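Long-range contacts in oligopeptide ABC transporter OppAIV (Borrelia burgdorferi B31, PDB 4GL8), which probably binds oligopeptides as the extracellular solute-binding component of an ABC transporter, and holds a bound peptide of unknown identity in this crystal structure: residues A[328-333]-A[495-500]; A[285-290]-A[426-431]; A[335-340]-A[434-439]; A[313-318]-A[346-351]. All coordinates share one frame; numbering follows the deposited sequence.

In the fold
Contact 2 (285-290 with 426-431) borders the bound peptide: Ser-428 and Asp-430 bond to its backbone, and the other contacts can be placed around it. Contact 1, with its centre about 9 Å from that of contact 2, adds strand 328-329 to strand 492-504, which also pairs with strand 287-293; Thr-498 N to Ser-287 O, at 2.8 Å, is a probable hydrogen bond between them. Contact 3, centred about 10 Å from contact 2, meets it where the Phe-437 ring packs edge-to-face with Trp-427. Contact 4 is most remote, its centre about 20 Å from contact 2, and connects to contact 1 through a hydrogen bond from Arg-331 NH1 to Ser-347 O, 2.9 Å.

Contact 1 of 4, residues A[328-333]-A[495-500]; sequences IPTRRA and LNITSS
Flat peptide groups rather than rings meet where Ile-328 faces Ile-497. Ile-328 N lies in the carbonyl plane of Ile-497 at 3.0 Å from its O, and Ile-497 N, tilted 17° from the other carbonyl plane, returns a bond of 2.9 Å to Ile-328 O. The third bond differs: Thr-330 N reaches Leu-495 O at 3.1 Å from above the carbonyl plane, 43° out of it. Two reciprocal bonds define an antiparallel hydrogen-bonded pair, followed by the non-hydrogen-bonded pair Pro-329 and Asn-496. Strand 492-504 is already bulged here, because Leu-495 and Asn-496 both face Ser-289 in a classic beta bulge.

On one face the CB atoms of Ile-328 and Ile-497 come within 4.1 Å. Thr-330 adds CG2, which touches both Asn-496 CA and Ile-497 CD1, the latter 3.9 Å away. With chi1 at -160°, OG1 instead lies beside the carbonyl carbon and accepts from Arg-332 N at 3.0 Å, an ST turn just past the paired residues. Beyond it, Arg-332 pairs with Glu-482 and Asp-336. Three backbone bonds and aliphatic packing thus join the segments, while the buried threonine hydroxyl is engaged locally by Arg-332 N.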
loop_
_atom_site.group_PDB
_atom_site.type_symbol
_atom_site.label_atom_id
_atom_site.label_comp_id
_atom_site.label_asym_id
_atom_site.label_seq_id
_atom_site.Cartn_x
_atom_site.Cartn_y
_atom_site.Cartn_z
ATOM N N ILE A 328 3.860 12.480 -11.806
ATOM C CA ILE A 328 4.173 12.241 -13.197
ATOM C C ILE A 328 2.909 11.718 -13.889
ATOM O O ILE A 328 2.456 10.642 -13.590
ATOM C CB ILE A 328 5.272 11.173 -13.373
ATOM C CG1 ILE A 328 6.522 11.457 -12.507
ATOM C CG2 ILE A 328 5.624 11.014 -14.847
ATOM C CD1 ILE A 328 7.380 12.593 -12.992
ATOM N N PRO A 329 2.377 12.464 -14.861
ATOM C CA PRO A 329 1.249 11.930 -15.632
ATOM C C PRO A 329 1.681 10.732 -16.474
ATOM O O PRO A 329 2.757 10.749 -17.021
ATOM C CB PRO A 329 0.819 13.125 -16.493
ATOM C CG PRO A 329 2.040 13.958 -16.620
ATOM C CD PRO A 329 2.869 13.752 -15.389
ATOM N N THR A 330 0.866 9.684 -16.538
ATOM C CA THR A 330 1.286 8.425 -17.177
ATOM C C THR A 330 0.118 7.520 -17.624
ATOM O O THR A 330 -0.978 7.573 -17.086
ATOM C CB THR A 330 2.253 7.592 -16.282
ATOM O OG1 THR A 330 2.968 6.657 -17.081
ATOM C CG2 THR A 330 1.501 6.801 -15.227
ATOM N N ARG A 331 0.392 6.696 -18.629
ATOM C CA ARG A 331 -0.480 5.616 -19.027
ATOM C C ARG A 331 0.003 4.302 -18.408
ATOM O O ARG A 331 -0.665 3.267 -18.538
ATOM C CB ARG A 331 -0.492 5.512 -20.533
ATOM C CG ARG A 331 -1.233 6.650 -21.211
ATOM C CD ARG A 331 -2.696 6.298 -21.373
ATOM N NE ARG A 331 -2.847 5.020 -22.058
ATOM C CZ ARG A 331 -2.654 4.836 -23.369
ATOM N NH1 ARG A 331 -2.349 5.841 -24.165
ATOM N NH2 ARG A 331 -2.790 3.623 -23.883
ATOM N N ARG A 332 1.161 4.361 -17.735
ATOM C CA ARG A 332 1.775 3.197 -17.102
ATOM C C ARG A 332 1.048 2.739 -15.858
ATOM O O ARG A 332 0.412 3.532 -15.151
ATOM C CB ARG A 332 3.251 3.458 -16.723
ATOM C CG ARG A 332 4.224 3.648 -17.903
ATOM C CD ARG A 332 4.862 2.354 -18.394
ATOM N NE ARG A 332 5.510 1.681 -17.281
ATOM C CZ ARG A 332 6.738 1.924 -16.822
ATOM N NH1 ARG A 332 7.554 2.780 -17.421
ATOM N NH2 ARG A 332 7.177 1.261 -15.763
ATOM N N ALA A 333 1.185 1.441 -15.593
ATOM C CA ALA A 333 0.628 0.793 -14.402
ATOM C C ALA A 333 1.642 0.635 -13.259
ATOM O O ALA A 333 1.275 0.328 -12.133
ATOM C CB ALA A 333 0.091 -0.575 -14.800
ATOM N N LEU A 495 -3.560 6.923 -14.293
ATOM C CA LEU A 495 -3.480 8.372 -14.280
ATOM C C LEU A 495 -2.097 8.964 -14.026
ATOM O O LEU A 495 -1.635 9.812 -14.781
ATOM C CB LEU A 495 -4.453 8.921 -13.229
ATOM C CG LEU A 495 -5.940 8.728 -13.555
ATOM C CD1 LEU A 495 -6.799 9.077 -12.362
ATOM C CD2 LEU A 495 -6.344 9.576 -14.727
ATOM N N ASN A 496 -1.452 8.582 -12.936
ATOM C CA ASN A 496 -0.127 9.122 -12.682
ATOM C C ASN A 496 0.644 8.304 -11.679
ATOM O O ASN A 496 0.105 7.381 -11.055
ATOM C CB ASN A 496 -0.199 10.579 -12.221
ATOM C CG ASN A 496 -1.086 10.756 -11.014
ATOM O OD1 ASN A 496 -0.766 10.295 -9.923
ATOM N ND2 ASN A 496 -2.222 11.425 -11.210
ATOM N N ILE A 497 1.929 8.618 -11.596
ATOM C CA ILE A 497 2.801 8.107 -10.575
ATOM C C ILE A 497 2.854 9.197 -9.533
ATOM O O ILE A 497 3.261 10.329 -9.820
ATOM C CB ILE A 497 4.229 7.881 -11.091
ATOM C CG1 ILE A 497 4.230 7.031 -12.374
ATOM C CG2 ILE A 497 5.087 7.320 -9.957
ATOM C CD1 ILE A 497 3.674 5.616 -12.233
ATOM N N THR A 498 2.498 8.849 -8.312
ATOM C CA THR A 498 2.191 9.840 -7.263
ATOM C C THR A 498 3.431 10.525 -6.690
ATOM O O THR A 498 4.485 9.918 -6.614
ATOM C CB THR A 498 1.432 9.121 -6.121
ATOM O OG1 THR A 498 0.083 8.878 -6.541
ATOM C CG2 THR A 498 1.460 9.926 -4.825
ATOM N N SER A 499 3.278 11.787 -6.295
ATOM C CA SER A 499 4.227 12.487 -5.422
ATOM C C SER A 499 3.490 12.947 -4.184
ATOM O O SER A 499 2.490 13.621 -4.306
ATOM C CB SER A 499 4.805 13.723 -6.113
ATOM O OG SER A 499 5.617 13.327 -7.215
ATOM N N SER A 500 3.972 12.607 -2.997
ATOM C CA SER A 500 3.274 12.991 -1.779
ATOM C C SER A 500 3.860 14.246 -1.146
ATOM O O SER A 500 5.035 14.524 -1.269
ATOM C CB SER A 500 3.328 11.853 -0.779
ATOM O OG SER A 500 2.326 10.894 -1.073
#

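Contact 2 of 4, residues A[285-290]-A[426-431]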
loop_
_atom_site.group_PDB
_atom_site.type_symbol
_atom_site.label_atom_id
_atom_site.label_comp_id
_atom_site.label_asym_id
_atom_site.label_seq_id
_atom_site.Cartn_x
_atom_site.Cartn_y
_atom_site.Cartn_z
ATOM N N ILE A 285 7.037 9.076 -5.092
ATOM C CA ILE A 285 7.040 7.787 -4.365
ATOM C C ILE A 285 6.640 6.620 -5.267
ATOM O O ILE A 285 6.165 6.838 -6.374
ATOM C CB ILE A 285 6.145 7.827 -3.101
ATOM C CG1 ILE A 285 4.727 8.285 -3.434
ATOM C CG2 ILE A 285 6.754 8.754 -2.041
ATOM C CD1 ILE A 285 3.735 8.002 -2.309
ATOM N N ASN A 286 6.838 5.383 -4.790
ATOM C CA ASN A 286 6.464 4.195 -5.538
ATOM C C ASN A 286 4.991 3.897 -5.367
ATOM O O ASN A 286 4.587 2.858 -4.823
ATOM C CB ASN A 286 7.293 3.010 -5.091
ATOM C CG ASN A 286 8.687 3.021 -5.691
ATOM O OD1 ASN A 286 8.944 3.685 -6.695
ATOM N ND2 ASN A 286 9.595 2.283 -5.071
ATOM N N SER A 287 4.176 4.782 -5.890
ATOM C CA SER A 287 2.759 4.710 -5.648
ATOM C C SER A 287 2.057 5.293 -6.867
ATOM O O SER A 287 2.590 6.197 -7.492
ATOM C CB SER A 287 2.472 5.492 -4.371
ATOM O OG SER A 287 1.268 5.086 -3.816
ATOM N N THR A 288 0.909 4.734 -7.242
ATOM C CA THR A 288 0.192 5.136 -8.429
ATOM C C THR A 288 -1.219 5.591 -8.106
ATOM O O THR A 288 -1.821 5.177 -7.116
ATOM C CB THR A 288 0.078 3.995 -9.486
ATOM O OG1 THR A 288 -0.662 2.881 -8.978
ATOM C CG2 THR A 288 1.471 3.521 -9.968
ATOM N N SER A 289 -1.751 6.416 -9.002
ATOM C CA SER A 289 -3.168 6.783 -9.015
ATOM C C SER A 289 -3.814 6.212 -10.290
ATOM O O SER A 289 -3.306 6.390 -11.399
ATOM C CB SER A 289 -3.329 8.304 -8.949
ATOM O OG SER A 289 -4.648 8.714 -9.343
ATOM N N PHE A 290 -4.883 5.450 -10.108
ATOM C CA PHE A 290 -5.697 4.973 -11.221
ATOM C C PHE A 290 -7.159 4.861 -10.776
ATOM O O PHE A 290 -7.429 4.835 -9.605
ATOM C CB PHE A 290 -5.166 3.663 -11.818
ATOM C CG PHE A 290 -5.133 2.474 -10.862
ATOM C CD1 PHE A 290 -6.248 1.689 -10.673
ATOM C CD2 PHE A 290 -3.956 2.124 -10.217
ATOM C CE1 PHE A 290 -6.216 0.581 -9.824
ATOM C CE2 PHE A 290 -3.894 1.016 -9.377
ATOM C CZ PHE A 290 -5.044 0.243 -9.166
ATOM N N GLY A 426 -5.745 3.058 -6.990
ATOM C CA GLY A 426 -4.313 3.254 -6.908
ATOM C C GLY A 426 -3.707 2.309 -5.891
ATOM O O GLY A 426 -4.428 1.627 -5.150
ATOM N N TRP A 427 -2.377 2.309 -5.842
ATOM C CA TRP A 427 -1.658 1.280 -5.161
ATOM C C TRP A 427 -0.346 1.840 -4.737
ATOM O O TRP A 427 0.308 2.522 -5.487
ATOM C CB TRP A 427 -1.420 0.110 -6.098
ATOM C CG TRP A 427 -0.926 -1.131 -5.451
ATOM C CD1 TRP A 427 0.301 -1.719 -5.628
ATOM C CD2 TRP A 427 -1.646 -1.972 -4.544
ATOM N NE1 TRP A 427 0.389 -2.865 -4.883
ATOM C CE2 TRP A 427 -0.802 -3.051 -4.217
ATOM C CE3 TRP A 427 -2.932 -1.929 -4.000
ATOM C CZ2 TRP A 427 -1.204 -4.088 -3.361
ATOM C CZ3 TRP A 427 -3.331 -2.944 -3.129
ATOM C CH2 TRP A 427 -2.473 -4.007 -2.821
ATOM N N SER A 428 0.009 1.551 -3.510
ATOM C CA SER A 428 1.313 1.861 -3.006
ATOM C C SER A 428 2.083 0.546 -2.958
ATOM O O SER A 428 1.601 -0.447 -2.389
ATOM C CB SER A 428 1.184 2.541 -1.632
ATOM O OG SER A 428 2.163 2.062 -0.750
ATOM N N GLY A 429 3.251 0.539 -3.595
ATOM C CA GLY A 429 4.143 -0.615 -3.665
ATOM C C GLY A 429 4.498 -1.176 -2.303
ATOM O O GLY A 429 4.787 -0.432 -1.355
ATOM N N ASP A 430 4.427 -2.494 -2.200
ATOM C CA ASP A 430 4.695 -3.195 -0.966
ATOM C C ASP A 430 6.130 -3.690 -0.935
ATOM O O ASP A 430 6.575 -4.137 0.099
ATOM C CB ASP A 430 3.732 -4.380 -0.832
ATOM C CG ASP A 430 2.253 -3.943 -0.765
ATOM O OD1 ASP A 430 1.944 -2.914 -0.102
ATOM O OD2 ASP A 430 1.410 -4.649 -1.371
ATOM N N TYR A 431 6.826 -3.651 -2.070
ATOM C CA TYR A 431 8.223 -4.065 -2.151
ATOM C C TYR A 431 8.835 -3.517 -3.424
ATOM O O TYR A 431 8.116 -3.096 -4.309
ATOM C CB TYR A 431 8.368 -5.607 -2.056
ATOM C CG TYR A 431 7.522 -6.425 -3.021
ATOM C CD1 TYR A 431 6.272 -6.904 -2.663
ATOM C CD2 TYR A 431 7.993 -6.737 -4.281
ATOM C CE1 TYR A 431 5.523 -7.658 -3.549
ATOM C CE2 TYR A 431 7.239 -7.483 -5.185
ATOM C CZ TYR A 431 6.007 -7.931 -4.821
ATOM O OH TYR A 431 5.282 -8.659 -5.743
HETATM O O HOH W 1 6.051 2.083 -1.772
#
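Gly-426 sets its N and CA over one face of the Phe-290 ring, and this is the tight end of the contact. Its N stands over the ring centre, 3.5 Å above the plane, while CA makes a CH-pi contact 3.7 Å from the centroid. Having no side chain, Gly-426 can also bring CA to 3.2 Å from Thr-288 O; its positive phi of 124° suits a glycine. Phe-290 CG occupies the position between backbone N and carbonyl carbon (chi1 61°), which folds the ring back over the neighbouring strand, with Thr-288 OG1 at its edge in the ring plane. CE2 of the ring then meets Trp-427 CB at 4.2 Å.

Strand 287-290 and the weakly bonded strand 426-428 run antiparallel, with 172° between the N-to-C directions of these short segments. Thr-288 N gives Trp-427 O a bond of 2.9 Å, whereas the return bond from Trp-427 N is longer and more bent. The chain turns a corner at Asn-286, the centre of an inverse gamma turn. Its O accepts from Gly-429 N at 2.9 Å, nearly along the C=O axis.

The other side of the contact meets water and ligand. One water donates to Gly-429 O at 2.8 Å and only weakly to Asn-286 O. Ser-287 and Ser-428 touch a modified side chain of the bound peptide, whose backbone hydrogen-bonds to the Ser-428 backbone and to Asp-430 OD1.

Contact 3 of 4, residues A[335-340]-A[434-439]; sequences PDYIDY and PMTFLS
Pro-434 is the bump of this contact, and the hollow that takes it lies between Tyr-337 and Tyr-340, the first and last residues of a type I beta turn. The turn closes on itself through Tyr-340 N to Tyr-337 O, 2.9 Å, and a return bond from Tyr-337 N to Tyr-340 O. Different first torsions then spread the two rings around the proline: Tyr-340 CG is opposite its backbone N (chi1 -169°), whereas Tyr-337 CG lies beside its own (chi1 -56°).

Each ring offers a face. Pro-434 N sits 3.5 Å above the plane of the Tyr-337 ring, toward its rim, with CD close to CD2 of that ring. From the proline's CB and CG the other ring is reached: CB makes a CH-pi contact 4.0 Å from the Tyr-340 centroid. In helix 435-438, Phe-437 turns toward the loop. Pro-335 places its CD over one face of the Phe-437 ring, although the modelled spacing is too small for its length to be trusted. Tyr-337 OH meets the same ring at the edge, near its plane, and Phe-437 stacks edge-to-face with Trp-427.

The contact is therefore built from proline and aromatic surfaces, joining the loop after strand 328-329 to the region of helix 435-438. The far end of the Tyr-340 ring is polar: OH hydrogen-bonds to Glu-482 OE2 on helix 471-489.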
loop_
_atom_site.group_PDB
_atom_site.type_symbol
_atom_site.label_atom_id
_atom_site.label_comp_id
_atom_site.label_asym_id
_atom_site.label_seq_id
_atom_site.Cartn_x
_atom_site.Cartn_y
_atom_site.Cartn_z
ATOM N N PRO A 335 5.486 2.148 -11.390
ATOM C CA PRO A 335 6.600 3.067 -11.422
ATOM C C PRO A 335 7.781 2.391 -12.126
ATOM O O PRO A 335 7.722 1.184 -12.398
ATOM C CB PRO A 335 6.931 3.294 -9.955
ATOM C CG PRO A 335 5.799 2.724 -9.176
ATOM C CD PRO A 335 5.184 1.676 -10.030
ATOM N N ASP A 336 8.816 3.176 -12.421
ATOM C CA ASP A 336 10.089 2.653 -12.918
ATOM C C ASP A 336 10.940 2.196 -11.743
ATOM O O ASP A 336 10.838 2.753 -10.651
ATOM C CB ASP A 336 10.849 3.721 -13.699
ATOM C CG ASP A 336 10.191 4.064 -15.036
ATOM O OD1 ASP A 336 9.529 3.214 -15.692
ATOM O OD2 ASP A 336 10.346 5.223 -15.432
ATOM N N TYR A 337 11.742 1.159 -11.960
ATOM C CA TYR A 337 12.724 0.672 -10.968
ATOM C C TYR A 337 14.043 0.461 -11.697
ATOM O O TYR A 337 14.078 0.488 -12.918
ATOM C CB TYR A 337 12.281 -0.645 -10.295
ATOM C CG TYR A 337 10.935 -0.582 -9.637
ATOM C CD1 TYR A 337 10.819 -0.429 -8.256
ATOM C CD2 TYR A 337 9.749 -0.668 -10.400
ATOM C CE1 TYR A 337 9.569 -0.375 -7.659
ATOM C CE2 TYR A 337 8.498 -0.620 -9.811
ATOM C CZ TYR A 337 8.409 -0.456 -8.451
ATOM O OH TYR A 337 7.187 -0.369 -7.865
ATOM N N ILE A 338 15.118 0.265 -10.941
ATOM C CA ILE A 338 16.468 0.097 -11.499
ATOM C C ILE A 338 16.507 -0.933 -12.643
ATOM O O ILE A 338 17.131 -0.698 -13.677
ATOM C CB ILE A 338 17.487 -0.289 -10.371
ATOM C CG1 ILE A 338 18.927 -0.459 -10.907
ATOM C CG2 ILE A 338 17.061 -1.557 -9.629
ATOM C CD1 ILE A 338 19.850 0.692 -10.555
ATOM N N ASP A 339 15.838 -2.065 -12.443
ATOM C CA ASP A 339 15.781 -3.131 -13.427
ATOM C C ASP A 339 14.497 -3.133 -14.269
ATOM O O ASP A 339 14.292 -4.038 -15.035
ATOM C CB ASP A 339 15.919 -4.480 -12.715
ATOM C CG ASP A 339 17.374 -4.791 -12.285
ATOM O OD1 ASP A 339 18.348 -4.284 -12.925
ATOM O OD2 ASP A 339 17.519 -5.576 -11.305
ATOM N N TYR A 340 13.654 -2.118 -14.152
ATOM C CA TYR A 340 12.400 -2.058 -14.898
ATOM C C TYR A 340 12.037 -0.616 -15.231
ATOM O O TYR A 340 11.293 0.047 -14.529
ATOM C CB TYR A 340 11.270 -2.737 -14.110
ATOM C CG TYR A 340 10.019 -2.947 -14.930
ATOM C CD1 TYR A 340 9.959 -3.963 -15.864
ATOM C CD2 TYR A 340 8.903 -2.110 -14.787
ATOM C CE1 TYR A 340 8.843 -4.161 -16.646
ATOM C CE2 TYR A 340 7.772 -2.296 -15.577
ATOM C CZ TYR A 340 7.755 -3.339 -16.495
ATOM O OH TYR A 340 6.674 -3.568 -17.283
ATOM N N PRO A 434 8.541 -4.176 -9.787
ATOM C CA PRO A 434 7.290 -3.933 -10.478
ATOM C C PRO A 434 6.183 -4.988 -10.223
ATOM O O PRO A 434 5.010 -4.680 -10.401
ATOM C CB PRO A 434 7.714 -3.938 -11.941
ATOM C CG PRO A 434 8.959 -4.763 -11.959
ATOM C CD PRO A 434 9.655 -4.302 -10.735
ATOM N N MET A 435 6.526 -6.194 -9.790
ATOM C CA MET A 435 5.493 -7.197 -9.532
ATOM C C MET A 435 4.441 -6.782 -8.489
ATOM O O MET A 435 3.303 -7.268 -8.554
ATOM C CB MET A 435 6.093 -8.558 -9.162
ATOM C CG MET A 435 5.099 -9.720 -9.055
ATOM S SD MET A 435 4.105 -10.139 -10.533
ATOM C CE MET A 435 5.376 -10.563 -11.679
ATOM N N THR A 436 4.791 -5.902 -7.545
ATOM C CA THR A 436 3.832 -5.504 -6.532
ATOM C C THR A 436 2.648 -4.818 -7.218
ATOM O O THR A 436 1.498 -5.023 -6.835
ATOM C CB THR A 436 4.430 -4.611 -5.426
ATOM O OG1 THR A 436 3.417 -4.367 -4.442
ATOM C CG2 THR A 436 4.884 -3.301 -5.970
ATOM N N PHE A 437 2.923 -4.069 -8.276
ATOM C CA PHE A 437 1.848 -3.486 -9.096
ATOM C C PHE A 437 1.183 -4.430 -10.090
ATOM O O PHE A 437 -0.039 -4.428 -10.250
ATOM C CB PHE A 437 2.409 -2.300 -9.838
ATOM C CG PHE A 437 2.716 -1.160 -8.945
ATOM C CD1 PHE A 437 3.972 -1.032 -8.363
ATOM C CD2 PHE A 437 1.720 -0.240 -8.627
ATOM C CE1 PHE A 437 4.219 -0.001 -7.492
ATOM C CE2 PHE A 437 1.990 0.820 -7.777
ATOM C CZ PHE A 437 3.229 0.937 -7.209
ATOM N N LEU A 438 1.968 -5.216 -10.804
ATOM C CA LEU A 438 1.389 -6.050 -11.856
ATOM C C LEU A 438 0.567 -7.194 -11.256
ATOM O O LEU A 438 -0.412 -7.659 -11.843
ATOM C CB LEU A 438 2.489 -6.574 -12.758
ATOM C CG LEU A 438 3.225 -5.452 -13.476
ATOM C CD1 LEU A 438 4.373 -6.064 -14.252
ATOM C CD2 LEU A 438 2.266 -4.695 -14.389
ATOM N N SER A 439 0.921 -7.579 -10.047
ATOM C CA SER A 439 0.212 -8.612 -9.330
ATOM C C SER A 439 -1.282 -8.343 -9.048
ATOM O O SER A 439 -2.061 -9.288 -8.959
ATOM C CB SER A 439 0.899 -8.828 -7.984
ATOM O OG SER A 439 0.484 -10.074 -7.510
#

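Contact 4 of 4, residues A[313-318]-A[346-351]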
loop_
_atom_site.group_PDB
_atom_site.type_symbol
_atom_site.label_atom_id
_atom_site.label_comp_id
_atom_site.label_asym_id
_atom_site.label_seq_id
_atom_site.Cartn_x
_atom_site.Cartn_y
_atom_site.Cartn_z
ATOM N N ILE A 313 -9.293 11.668 -20.548
ATOM C CA ILE A 313 -8.721 12.450 -19.432
ATOM C C ILE A 313 -7.427 13.174 -19.810
ATOM O O ILE A 313 -6.458 12.551 -20.219
ATOM C CB ILE A 313 -8.323 11.568 -18.245
ATOM C CG1 ILE A 313 -9.469 10.628 -17.774
ATOM C CG2 ILE A 313 -7.764 12.420 -17.115
ATOM C CD1 ILE A 313 -10.670 11.334 -17.238
ATOM N N ASP A 314 -7.375 14.484 -19.600
ATOM C CA ASP A 314 -6.142 15.241 -19.839
ATOM C C ASP A 314 -5.210 15.104 -18.614
ATOM O O ASP A 314 -5.322 15.884 -17.663
ATOM C CB ASP A 314 -6.495 16.712 -20.104
ATOM C CG ASP A 314 -5.277 17.576 -20.382
ATOM O OD1 ASP A 314 -4.134 17.059 -20.463
ATOM O OD2 ASP A 314 -5.480 18.792 -20.518
ATOM N N ARG A 315 -4.297 14.128 -18.664
ATOM C CA ARG A 315 -3.432 13.764 -17.539
ATOM C C ARG A 315 -2.458 14.839 -17.127
ATOM O O ARG A 315 -2.220 15.013 -15.939
ATOM C CB ARG A 315 -2.621 12.492 -17.863
ATOM C CG ARG A 315 -3.467 11.229 -17.819
ATOM C CD ARG A 315 -2.814 10.041 -18.506
ATOM N NE ARG A 315 -3.676 8.857 -18.411
ATOM C CZ ARG A 315 -4.738 8.630 -19.174
ATOM N NH1 ARG A 315 -5.081 9.484 -20.127
ATOM N NH2 ARG A 315 -5.447 7.536 -18.985
ATOM N N LYS A 316 -1.863 15.515 -18.098
ATOM C CA LYS A 316 -0.935 16.618 -17.833
ATOM C C LYS A 316 -1.620 17.758 -17.073
ATOM O O LYS A 316 -1.063 18.300 -16.115
ATOM C CB LYS A 316 -0.326 17.161 -19.126
ATOM N N THR A 317 -2.818 18.128 -17.502
ATOM C CA THR A 317 -3.559 19.195 -16.824
ATOM C C THR A 317 -3.892 18.778 -15.387
ATOM O O THR A 317 -3.851 19.603 -14.484
ATOM C CB THR A 317 -4.838 19.527 -17.602
ATOM O OG1 THR A 317 -4.468 20.155 -18.826
ATOM C CG2 THR A 317 -5.761 20.442 -16.832
ATOM N N LEU A 318 -4.171 17.486 -15.186
ATOM C CA LEU A 318 -4.461 16.980 -13.845
ATOM C C LEU A 318 -3.259 17.166 -12.924
ATOM O O LEU A 318 -3.409 17.647 -11.799
ATOM C CB LEU A 318 -4.891 15.518 -13.864
ATOM C CG LEU A 318 -5.066 14.825 -12.496
ATOM C CD1 LEU A 318 -6.130 15.503 -11.620
ATOM C CD2 LEU A 318 -5.426 13.362 -12.675
ATOM N N LEU A 346 3.257 6.374 -25.311
ATOM C CA LEU A 346 1.792 6.335 -25.298
ATOM C C LEU A 346 1.143 7.700 -25.081
ATOM O O LEU A 346 1.576 8.490 -24.256
ATOM C CB LEU A 346 1.282 5.342 -24.241
ATOM C CG LEU A 346 1.693 3.879 -24.462
ATOM C CD1 LEU A 346 1.351 3.010 -23.261
ATOM C CD2 LEU A 346 1.064 3.312 -25.726
ATOM N N SER A 347 0.068 7.955 -25.805
ATOM C CA SER A 347 -0.595 9.257 -25.708
ATOM C C SER A 347 -1.206 9.478 -24.299
ATOM O O SER A 347 -1.892 8.633 -23.763
ATOM C CB SER A 347 -1.650 9.405 -26.809
ATOM O OG SER A 347 -2.531 10.479 -26.495
ATOM N N LEU A 348 -0.939 10.634 -23.715
ATOM C CA LEU A 348 -1.460 10.954 -22.389
ATOM C C LEU A 348 -2.902 11.429 -22.422
ATOM O O LEU A 348 -3.530 11.529 -21.377
ATOM C CB LEU A 348 -0.591 12.004 -21.707
ATOM C CG LEU A 348 0.813 11.546 -21.293
ATOM C CD1 LEU A 348 1.544 12.671 -20.561
ATOM C CD2 LEU A 348 0.717 10.329 -20.402
ATOM N N PHE A 349 -3.424 11.708 -23.612
ATOM C CA PHE A 349 -4.703 12.372 -23.749
ATOM C C PHE A 349 -5.091 12.434 -25.215
ATOM O O PHE A 349 -4.288 12.915 -26.019
ATOM C CB PHE A 349 -4.576 13.801 -23.173
ATOM C CG PHE A 349 -5.771 14.684 -23.410
ATOM C CD1 PHE A 349 -5.601 15.987 -23.879
ATOM C CD2 PHE A 349 -7.031 14.233 -23.160
ATOM C CE1 PHE A 349 -6.698 16.813 -24.087
ATOM C CE2 PHE A 349 -8.137 15.034 -23.351
ATOM C CZ PHE A 349 -7.986 16.330 -23.827
ATOM N N ASP A 350 -6.293 11.974 -25.575
ATOM C CA ASP A 350 -6.803 12.144 -26.971
ATOM C C ASP A 350 -8.302 12.138 -27.030
ATOM O O ASP A 350 -8.928 11.076 -27.142
ATOM C CB ASP A 350 -6.254 11.070 -27.917
ATOM C CG ASP A 350 -6.514 11.377 -29.379
ATOM O OD1 ASP A 350 -7.406 12.200 -29.727
ATOM O OD2 ASP A 350 -5.787 10.778 -30.200
ATOM N N ALA A 351 -8.866 13.337 -26.977
ATOM C CA ALA A 351 -10.300 13.503 -26.903
ATOM C C ALA A 351 -11.023 13.032 -28.167
ATOM O O ALA A 351 -12.119 12.475 -28.068
ATOM C CB ALA A 351 -10.663 14.955 -26.582
#
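At the N-terminus of helix 315-323, the N-cap residue Asp-314 stacks on Phe-349 of the loop before helix 351-361. Asp-314 CB stands almost straight above the ring centre, 3.7 Å from the centroid, a CH-pi contact. The carboxylate continues over the same ring, with the two planes 12° apart. With its CG opposite the backbone N (chi1 -179°), Asp-314 can stack and still turn OD1 to Thr-317 N, a weak capping bond of 3.4 Å.

Arg-315, next in the chain, passes on to Leu-348. Its chain is extended from CG to NE; CD packs 4.0 Å from Leu-348 CD2, and the turn at chi4 brings NH1 to Leu-348 O at 2.9 Å, a hydrogen bond. That oxygen lies near the guanidinium plane, yet the donor stands 54° out of the carbonyl plane, above it and not on a lone pair of the oxygen. Arg-315 NE bonds to Phe-494 O and NH1 also reaches Ser-310 O, so several main-chain carbonyls grip the group and should hold its rotation. Ser-347 OG accepts from Phe-349 N at 3.3 Å, an ST turn. Asp-350 caps Met-353 N in turn; an aspartate just before a helix, its carboxylate accepting a first-turn N-H, is the classic N-cap, here at both helix starts.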